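Chitin oligosaccharide binding protein NagB2 (Paenibacillus sp. FPU-7, PDB 7EHU) binds chitin oligosaccharides such as N,N'-diacetylchitobiose and N,N',N''-triacetylchitotriose, probably delivering them to a membrane transporter as extracellular solute-binding proteins do. Local coordinates at residues 74-78 and 79-83; 197-200 and 201-204; 89-92 and 93-96. All coordinates share one frame; numbering follows the deposited sequence.

Contact 1: 74-78 and 79-83; sequences TVNRD and VKLKA. With NAG (2-acetamido-2-deoxy-beta-D-glucopyranose), chain B.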
loop_
_atom_site.group_PDB
_atom_site.type_symbol
_atom_site.label_atom_id
_atom_site.label_comp_id
_atom_site.label_asym_id
_atom_site.label_seq_id
_atom_site.Cartn_x
_atom_site.Cartn_y
_atom_site.Cartn_z
ATOM N N THR A 74 2.565 7.298 -7.650
ATOM C CA THR A 74 3.814 7.893 -7.172
ATOM C C THR A 74 3.848 9.393 -7.449
ATOM O O THR A 74 4.322 10.184 -6.618
ATOM C CB THR A 74 5.035 7.252 -7.844
ATOM O OG1 THR A 74 4.895 7.388 -9.254
ATOM C CG2 THR A 74 5.188 5.782 -7.459
ATOM N N VAL A 75 3.349 9.800 -8.617
ATOM C CA VAL A 75 3.361 11.206 -8.996
ATOM C C VAL A 75 2.490 12.008 -8.039
ATOM O O VAL A 75 2.899 13.071 -7.557
ATOM C CB VAL A 75 2.897 11.351 -10.457
ATOM C CG1 VAL A 75 2.746 12.819 -10.848
ATOM C CG2 VAL A 75 3.865 10.649 -11.416
ATOM N N ASN A 76 1.300 11.496 -7.699
ATOM C CA ASN A 76 0.435 12.252 -6.799
ATOM C C ASN A 76 1.087 12.397 -5.426
ATOM O O ASN A 76 1.197 13.501 -4.889
ATOM C CB ASN A 76 -0.924 11.588 -6.635
ATOM C CG ASN A 76 -1.814 12.382 -5.744
ATOM O OD1 ASN A 76 -1.981 13.574 -5.971
ATOM N ND2 ASN A 76 -2.323 11.772 -4.668
ATOM N N ARG A 77 1.477 11.267 -4.821
ATOM C CA ARG A 77 1.920 11.309 -3.435
ATOM C C ARG A 77 3.211 12.084 -3.277
ATOM O O ARG A 77 3.373 12.864 -2.331
ATOM C CB ARG A 77 2.116 9.896 -2.906
ATOM C CG ARG A 77 2.412 9.815 -1.421
ATOM C CD ARG A 77 2.651 8.422 -0.974
ATOM N NE ARG A 77 2.809 8.382 0.462
ATOM C CZ ARG A 77 2.965 7.269 1.169
ATOM N NH1 ARG A 77 3.040 6.105 0.520
ATOM N NH2 ARG A 77 3.026 7.296 2.486
ATOM N N ASP A 78 4.149 11.862 -4.175
ATOM C CA ASP A 78 5.523 12.301 -3.979
ATOM C C ASP A 78 5.858 13.583 -4.710
ATOM O O ASP A 78 6.881 14.195 -4.392
ATOM C CB ASP A 78 6.501 11.186 -4.364
ATOM C CG ASP A 78 6.280 9.933 -3.564
ATOM O OD1 ASP A 78 6.636 8.870 -4.066
ATOM O OD2 ASP A 78 5.786 10.033 -2.423
ATOM N N VAL A 79 5.030 14.002 -5.661
ATOM C CA VAL A 79 5.325 15.208 -6.435
ATOM C C VAL A 79 4.160 16.193 -6.380
ATOM O O VAL A 79 4.305 17.305 -5.858
ATOM C CB VAL A 79 5.714 14.858 -7.890
ATOM C CG1 VAL A 79 6.053 16.120 -8.686
ATOM C CG2 VAL A 79 6.884 13.867 -7.921
ATOM N N LYS A 80 3.005 15.813 -6.935
ATOM C CA LYS A 80 1.936 16.780 -7.197
ATOM C C LYS A 80 1.258 17.242 -5.909
ATOM O O LYS A 80 1.189 18.447 -5.632
ATOM C CB LYS A 80 0.921 16.224 -8.200
ATOM C CG LYS A 80 0.052 17.300 -8.826
ATOM C CD LYS A 80 -0.906 16.739 -9.869
ATOM C CE LYS A 80 -1.556 17.834 -10.683
ATOM N NZ LYS A 80 -2.523 17.318 -11.691
ATOM N N LEU A 81 0.700 16.317 -5.120
ATOM C CA LEU A 81 0.049 16.756 -3.887
ATOM C C LEU A 81 1.067 17.386 -2.943
ATOM O O LEU A 81 0.761 18.356 -2.246
ATOM C CB LEU A 81 -0.643 15.583 -3.221
ATOM C CG LEU A 81 -1.444 15.922 -1.962
ATOM C CD1 LEU A 81 -2.591 16.860 -2.286
ATOM C CD2 LEU A 81 -1.959 14.647 -1.299
ATOM N N LYS A 82 2.289 16.847 -2.918
ATOM C CA LYS A 82 3.342 17.424 -2.081
ATOM C C LYS A 82 3.555 18.898 -2.417
ATOM O O LYS A 82 3.631 19.756 -1.523
ATOM C CB LYS A 82 4.634 16.621 -2.263
ATOM C CG LYS A 82 5.774 17.059 -1.343
ATOM C CD LYS A 82 7.045 16.229 -1.553
ATOM C CE LYS A 82 6.931 14.812 -0.999
ATOM N NZ LYS A 82 8.057 13.912 -1.463
ATOM N N ALA A 83 3.637 19.210 -3.712
ATOM C CA ALA A 83 3.887 20.580 -4.143
ATOM C C ALA A 83 2.691 21.472 -3.856
ATOM O O ALA A 83 2.851 22.630 -3.456
ATOM C CB ALA A 83 4.206 20.581 -5.637
HETATM C C1 NAG B . 0.787 1.895 -1.593
HETATM C C2 NAG B . 1.909 2.900 -1.511
HETATM C C3 NAG B . 2.990 2.424 -0.542
HETATM C C4 NAG B . 2.376 2.091 0.814
HETATM C C5 NAG B . 1.225 1.104 0.645
HETATM C C6 NAG B . 0.495 0.805 1.937
HETATM C C7 NAG B . 2.374 4.382 -3.406
HETATM C C8 NAG B . 3.046 4.517 -4.746
HETATM N N2 NAG B . 2.480 3.189 -2.815
HETATM O O3 NAG B . 3.964 3.454 -0.424
HETATM O O4 NAG B . 3.326 1.495 1.692
HETATM O O5 NAG B . 0.273 1.639 -0.288
HETATM O O6 NAG B . -0.070 1.975 2.509
HETATM O O7 NAG B . 1.774 5.317 -2.876
HETATM O O HOH W 1 6.745 11.639 -0.462
HETATM O O HOH W 2 9.684 13.420 -3.827
#
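V75 O takes two backbone donors at once, just after T74 has laid its methyl CG2 3.7 Å from C8 of the bound NAG. That carbonyl accepts V79 N at 3.0 Å and, along a straighter path (171° at the hydrogen), K80 N at 2.8 Å. N76 repeats the longer step, its O taking L81 N at 2.9 Å, so the helix widens here into a pi-type turn. N76 and L81 run side by side, OD1 of the asparagine 3.7 Å from CB of the leucine. R77 stretches away with CG anti to the backbone N (chi1 -173°) and the chain extended beyond it, carrying NH1 to 3.0 Å from NAG O3, near the plane of the guanidinium; D101 and D389 make salt bridges to its NE and NH2. D78 O receives K82 NZ at 3.2 Å, the lysine folding back through a bend at chi3 (-73°). One water joins that ammonium to D78 OD2, another to D78 O. With an alanine in place of K82, D78 O would lose its direct donor and the two waters would probably be held less firmly. Helix 73-86 meets strand 30-36 through R35 on N76 OD1 and helix 394-408 through the K397-D78 salt bridge.

Contact 2: 197-200 and 201-204; sequences GWAI and NMLA. With NAG (2-acetamido-2-deoxy-beta-D-glucopyranose), chain B.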
loop_
_atom_site.group_PDB
_atom_site.type_symbol
_atom_site.label_atom_id
_atom_site.label_comp_id
_atom_site.label_asym_id
_atom_site.label_seq_id
_atom_site.Cartn_x
_atom_site.Cartn_y
_atom_site.Cartn_z
ATOM N N GLY A 197 10.499 2.472 -7.109
ATOM C CA GLY A 197 11.271 1.853 -6.041
ATOM C C GLY A 197 10.442 1.408 -4.850
ATOM O O GLY A 197 10.839 0.479 -4.128
ATOM N N TRP A 198 9.289 2.042 -4.626
ATOM C CA TRP A 198 8.425 1.656 -3.516
ATOM C C TRP A 198 8.027 0.183 -3.614
ATOM O O TRP A 198 7.762 -0.462 -2.592
ATOM C CB TRP A 198 7.175 2.541 -3.475
ATOM C CG TRP A 198 6.132 2.188 -4.495
ATOM C CD1 TRP A 198 6.052 2.637 -5.786
ATOM C CD2 TRP A 198 5.041 1.269 -4.320
ATOM N NE1 TRP A 198 4.982 2.055 -6.417
ATOM C CE2 TRP A 198 4.347 1.216 -5.539
ATOM C CE3 TRP A 198 4.586 0.486 -3.240
ATOM C CZ2 TRP A 198 3.206 0.451 -5.695
ATOM C CZ3 TRP A 198 3.476 -0.278 -3.412
ATOM C CH2 TRP A 198 2.800 -0.299 -4.630
ATOM N N ALA A 199 7.957 -0.364 -4.830
ATOM C CA ALA A 199 7.579 -1.769 -4.981
ATOM C C ALA A 199 8.655 -2.692 -4.419
ATOM O O ALA A 199 8.340 -3.739 -3.835
ATOM C CB ALA A 199 7.321 -2.070 -6.451
ATOM N N ILE A 200 9.927 -2.326 -4.599
ATOM C CA ILE A 200 11.013 -3.045 -3.937
ATOM C C ILE A 200 10.881 -2.895 -2.431
ATOM O O ILE A 200 11.100 -3.844 -1.671
ATOM C CB ILE A 200 12.380 -2.541 -4.425
ATOM C CG1 ILE A 200 12.567 -2.736 -5.931
ATOM C CG2 ILE A 200 13.511 -3.260 -3.676
ATOM C CD1 ILE A 200 13.670 -1.849 -6.524
ATOM N N ASN A 201 10.525 -1.695 -1.978
ATOM C CA ASN A 201 10.415 -1.451 -0.549
ATOM C C ASN A 201 9.319 -2.260 0.123
ATOM O O ASN A 201 9.387 -2.460 1.339
ATOM C CB ASN A 201 10.256 0.038 -0.246
ATOM C CG ASN A 201 11.574 0.799 -0.363
ATOM O OD1 ASN A 201 12.656 0.220 -0.292
ATOM N ND2 ASN A 201 11.476 2.109 -0.513
ATOM N N MET A 202 8.314 -2.732 -0.611
ATOM C CA MET A 202 7.347 -3.635 0.024
ATOM C C MET A 202 8.069 -4.853 0.567
ATOM O O MET A 202 7.910 -5.242 1.729
ATOM C CB MET A 202 6.303 -4.080 -1.005
ATOM C CG MET A 202 5.300 -2.997 -1.378
ATOM S SD MET A 202 3.824 -3.673 -2.206
ATOM C CE MET A 202 4.498 -3.884 -3.865
ATOM N N LEU A 203 8.891 -5.461 -0.276
ATOM C CA LEU A 203 9.644 -6.636 0.119
ATOM C C LEU A 203 10.706 -6.291 1.143
ATOM O O LEU A 203 10.880 -7.013 2.129
ATOM C CB LEU A 203 10.259 -7.266 -1.125
ATOM C CG LEU A 203 11.034 -8.561 -0.907
ATOM C CD1 LEU A 203 10.179 -9.630 -0.231
ATOM C CD2 LEU A 203 11.580 -9.078 -2.236
ATOM N N ALA A 204 11.418 -5.186 0.927
ATOM C CA ALA A 204 12.450 -4.779 1.870
ATOM C C ALA A 204 11.868 -4.554 3.254
ATOM O O ALA A 204 12.476 -4.943 4.257
ATOM C CB ALA A 204 13.142 -3.511 1.373
HETATM C C1 NAG B . 0.787 1.895 -1.593
HETATM C C2 NAG B . 1.909 2.900 -1.511
HETATM C C3 NAG B . 2.990 2.424 -0.542
HETATM C C4 NAG B . 2.376 2.091 0.814
HETATM C C5 NAG B . 1.225 1.104 0.645
HETATM C C6 NAG B . 0.495 0.805 1.937
HETATM C C7 NAG B . 2.374 4.382 -3.406
HETATM C C8 NAG B . 3.046 4.517 -4.746
HETATM N N2 NAG B . 2.480 3.189 -2.815
HETATM O O3 NAG B . 3.964 3.454 -0.424
HETATM O O4 NAG B . 3.326 1.495 1.692
HETATM O O5 NAG B . 0.273 1.639 -0.288
HETATM O O6 NAG B . -0.070 1.975 2.509
HETATM O O7 NAG B . 1.774 5.317 -2.876
#
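N201 ties back to G197 through the backbone, its N donating to G197 O at 3.1 Å. CB of N201 also rests 3.5 Å from W198 O, and its side chain turns to L400, E401 and V404 of helix 394-408. M202 carries most of the side-chain contact. It leaves the helix with CG anti to the carbonyl carbon (chi1 -73°), runs alongside W198 in the same direction and brings SD to 3.6 Å from CZ3. The sulfur sits 4.7 Å from the centroid of the six-membered ring, 59° off its normal: an oblique Met-aromatic contact. A bend at chi3 leaves the end methyl CE 4.2 Å from A199 CB. M202 N makes weak bonds to W198 O and A199 O. The indole so flanked is a sugar platform of the kind familiar from carbohydrate-binding proteins: NAG N2 lies 3.4 Å above one face, offset toward the rim, while the methyl C8 sits over the pyrrole part, so the acetamido group chiefly meets the face. Y257 and W277 also adjoin this tryptophan. L203 lays CB against I200 O and packs on L239 of helix 230-244. A204 N bonds to I200 O at 2.9 Å, nearly straight at 168°.

Contact 3: 89-92 and 93-96; sequences KPPQ and IFNL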
loop_
_atom_site.group_PDB
_atom_site.type_symbol
_atom_site.label_atom_id
_atom_site.label_comp_id
_atom_site.label_asym_id
_atom_site.label_seq_id
_atom_site.Cartn_x
_atom_site.Cartn_y
_atom_site.Cartn_z
ATOM N N LYS A 89 -2.237 25.040 -1.249
ATOM C CA LYS A 89 -3.319 24.997 -2.235
ATOM C C LYS A 89 -3.603 23.558 -2.661
ATOM O O LYS A 89 -3.564 23.231 -3.842
ATOM C CB LYS A 89 -2.953 25.864 -3.448
ATOM C CG LYS A 89 -2.932 27.366 -3.155
ATOM C CD LYS A 89 -2.659 28.182 -4.403
ATOM C CE LYS A 89 -2.961 29.662 -4.185
ATOM N NZ LYS A 89 -2.634 30.497 -5.336
ATOM N N PRO A 90 -3.916 22.663 -1.731
ATOM C CA PRO A 90 -4.298 21.306 -2.160
ATOM C C PRO A 90 -5.621 21.328 -2.901
ATOM O O PRO A 90 -6.404 22.280 -2.780
ATOM C CB PRO A 90 -4.449 20.541 -0.836
ATOM C CG PRO A 90 -4.825 21.605 0.168
ATOM C CD PRO A 90 -4.038 22.832 -0.268
ATOM N N PRO A 91 -5.929 20.272 -3.643
ATOM C CA PRO A 91 -7.299 20.083 -4.135
ATOM C C PRO A 91 -8.271 20.020 -2.963
ATOM O O PRO A 91 -7.893 19.812 -1.811
ATOM C CB PRO A 91 -7.222 18.720 -4.833
ATOM C CG PRO A 91 -5.789 18.472 -5.080
ATOM C CD PRO A 91 -5.080 19.098 -3.923
ATOM N N GLN A 92 -9.558 20.145 -3.272
ATOM C CA GLN A 92 -10.567 20.074 -2.224
ATOM C C GLN A 92 -10.664 18.673 -1.623
ATOM O O GLN A 92 -10.900 18.534 -0.416
ATOM C CB GLN A 92 -11.925 20.513 -2.773
ATOM C CG GLN A 92 -12.082 22.014 -2.984
ATOM C CD GLN A 92 -11.661 22.483 -4.353
ATOM O OE1 GLN A 92 -11.024 21.773 -5.134
ATOM N NE2 GLN A 92 -12.135 23.655 -4.712
ATOM N N ILE A 93 -10.509 17.637 -2.461
ATOM C CA ILE A 93 -10.581 16.227 -2.086
ATOM C C ILE A 93 -9.391 15.540 -2.734
ATOM O O ILE A 93 -9.104 15.791 -3.907
ATOM C CB ILE A 93 -11.878 15.560 -2.605
ATOM C CG1 ILE A 93 -13.127 16.274 -2.088
ATOM C CG2 ILE A 93 -11.891 14.083 -2.212
ATOM C CD1 ILE A 93 -14.392 15.922 -2.872
ATOM N N PHE A 94 -8.688 14.681 -1.987
ATOM C CA PHE A 94 -7.485 14.074 -2.556
ATOM C C PHE A 94 -7.148 12.753 -1.888
ATOM O O PHE A 94 -7.276 12.605 -0.670
ATOM C CB PHE A 94 -6.254 15.010 -2.439
ATOM C CG PHE A 94 -6.189 15.730 -1.120
ATOM C CD1 PHE A 94 -5.577 15.164 -0.016
ATOM C CD2 PHE A 94 -6.796 16.969 -0.963
ATOM C CE1 PHE A 94 -5.603 15.801 1.208
ATOM C CE2 PHE A 94 -6.801 17.618 0.248
ATOM C CZ PHE A 94 -6.189 17.046 1.329
ATOM N N ASN A 95 -6.631 11.824 -2.684
ATOM C CA ASN A 95 -6.071 10.603 -2.134
ATOM C C ASN A 95 -4.881 10.964 -1.241
ATOM O O ASN A 95 -3.983 11.715 -1.643
ATOM C CB ASN A 95 -5.639 9.678 -3.267
ATOM C CG ASN A 95 -5.094 8.366 -2.753
ATOM O OD1 ASN A 95 -3.903 8.221 -2.501
ATOM N ND2 ASN A 95 -5.961 7.384 -2.616
ATOM N N LEU A 96 -4.886 10.432 -0.023
ATOM C CA LEU A 96 -3.992 10.811 1.056
ATOM C C LEU A 96 -3.542 9.564 1.802
ATOM O O LEU A 96 -4.330 8.635 2.014
ATOM C CB LEU A 96 -4.758 11.698 2.042
ATOM C CG LEU A 96 -4.052 12.115 3.326
ATOM C CD1 LEU A 96 -2.883 13.045 3.050
ATOM C CD2 LEU A 96 -5.047 12.801 4.281
#
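P91 and F94 meet first through a polar atom and a ring edge. The carbonyl O of P91 lies near the plane of the phenyl ring, 3.2 Å from both CD2 and CE2 of F94, so it faces two C-H groups at the rim. F94 reaches back to it because its CG stands between the backbone N and the carbonyl carbon (chi1 40°), turning the ring toward the preceding loop. Two apolar contacts join it. P90 CB comes obliquely to within 3.9 Å of F94 CE2, and P91 CD lies 4.0 Å from F94 CD2, the proline and phenylalanine side chains crossing at about a right angle. P91 CB lies 3.6 Å from I93 O. Backbone pairing is directed to neighbouring strands instead: I93 bonds to T33 and R35 of strand 30-36, and F94 to G319 of strand 309-320. Q92 likewise sends its amide away, OE1 to T33 N and NE2 to E328. M85 of helix 73-86 touches both P90 and F94. With hydrocarbon and one carbonyl oxygen offered to it by the loop, the ring is held by shape and probably by a weak attraction between that oxygen and the slightly positive hydrogens of the aromatic edge.

Overall arrangement
Read from the N terminus, the order is contact 1, contact 3, contact 2; all are local and in series, so none nests within or crosses another. Contact 1 shapes a wide turn within helix 73-86. Contact 3 then closes the loop leading from that helix into strand 93-97, completing a beta-alpha-beta crossover from strand 64-70, with strand 30-36 paired between the two. L81 joins these contacts, packing on P91 and F94. Contact 2 opens a hundred residues later on helix 197-212, its centre 26 Å from that of contact 3. It meets contact 1 beside the sugar, where W198 CD1 lies 3.7 Å from T74 CG2, so two helices far apart in sequence line one glycan pocket.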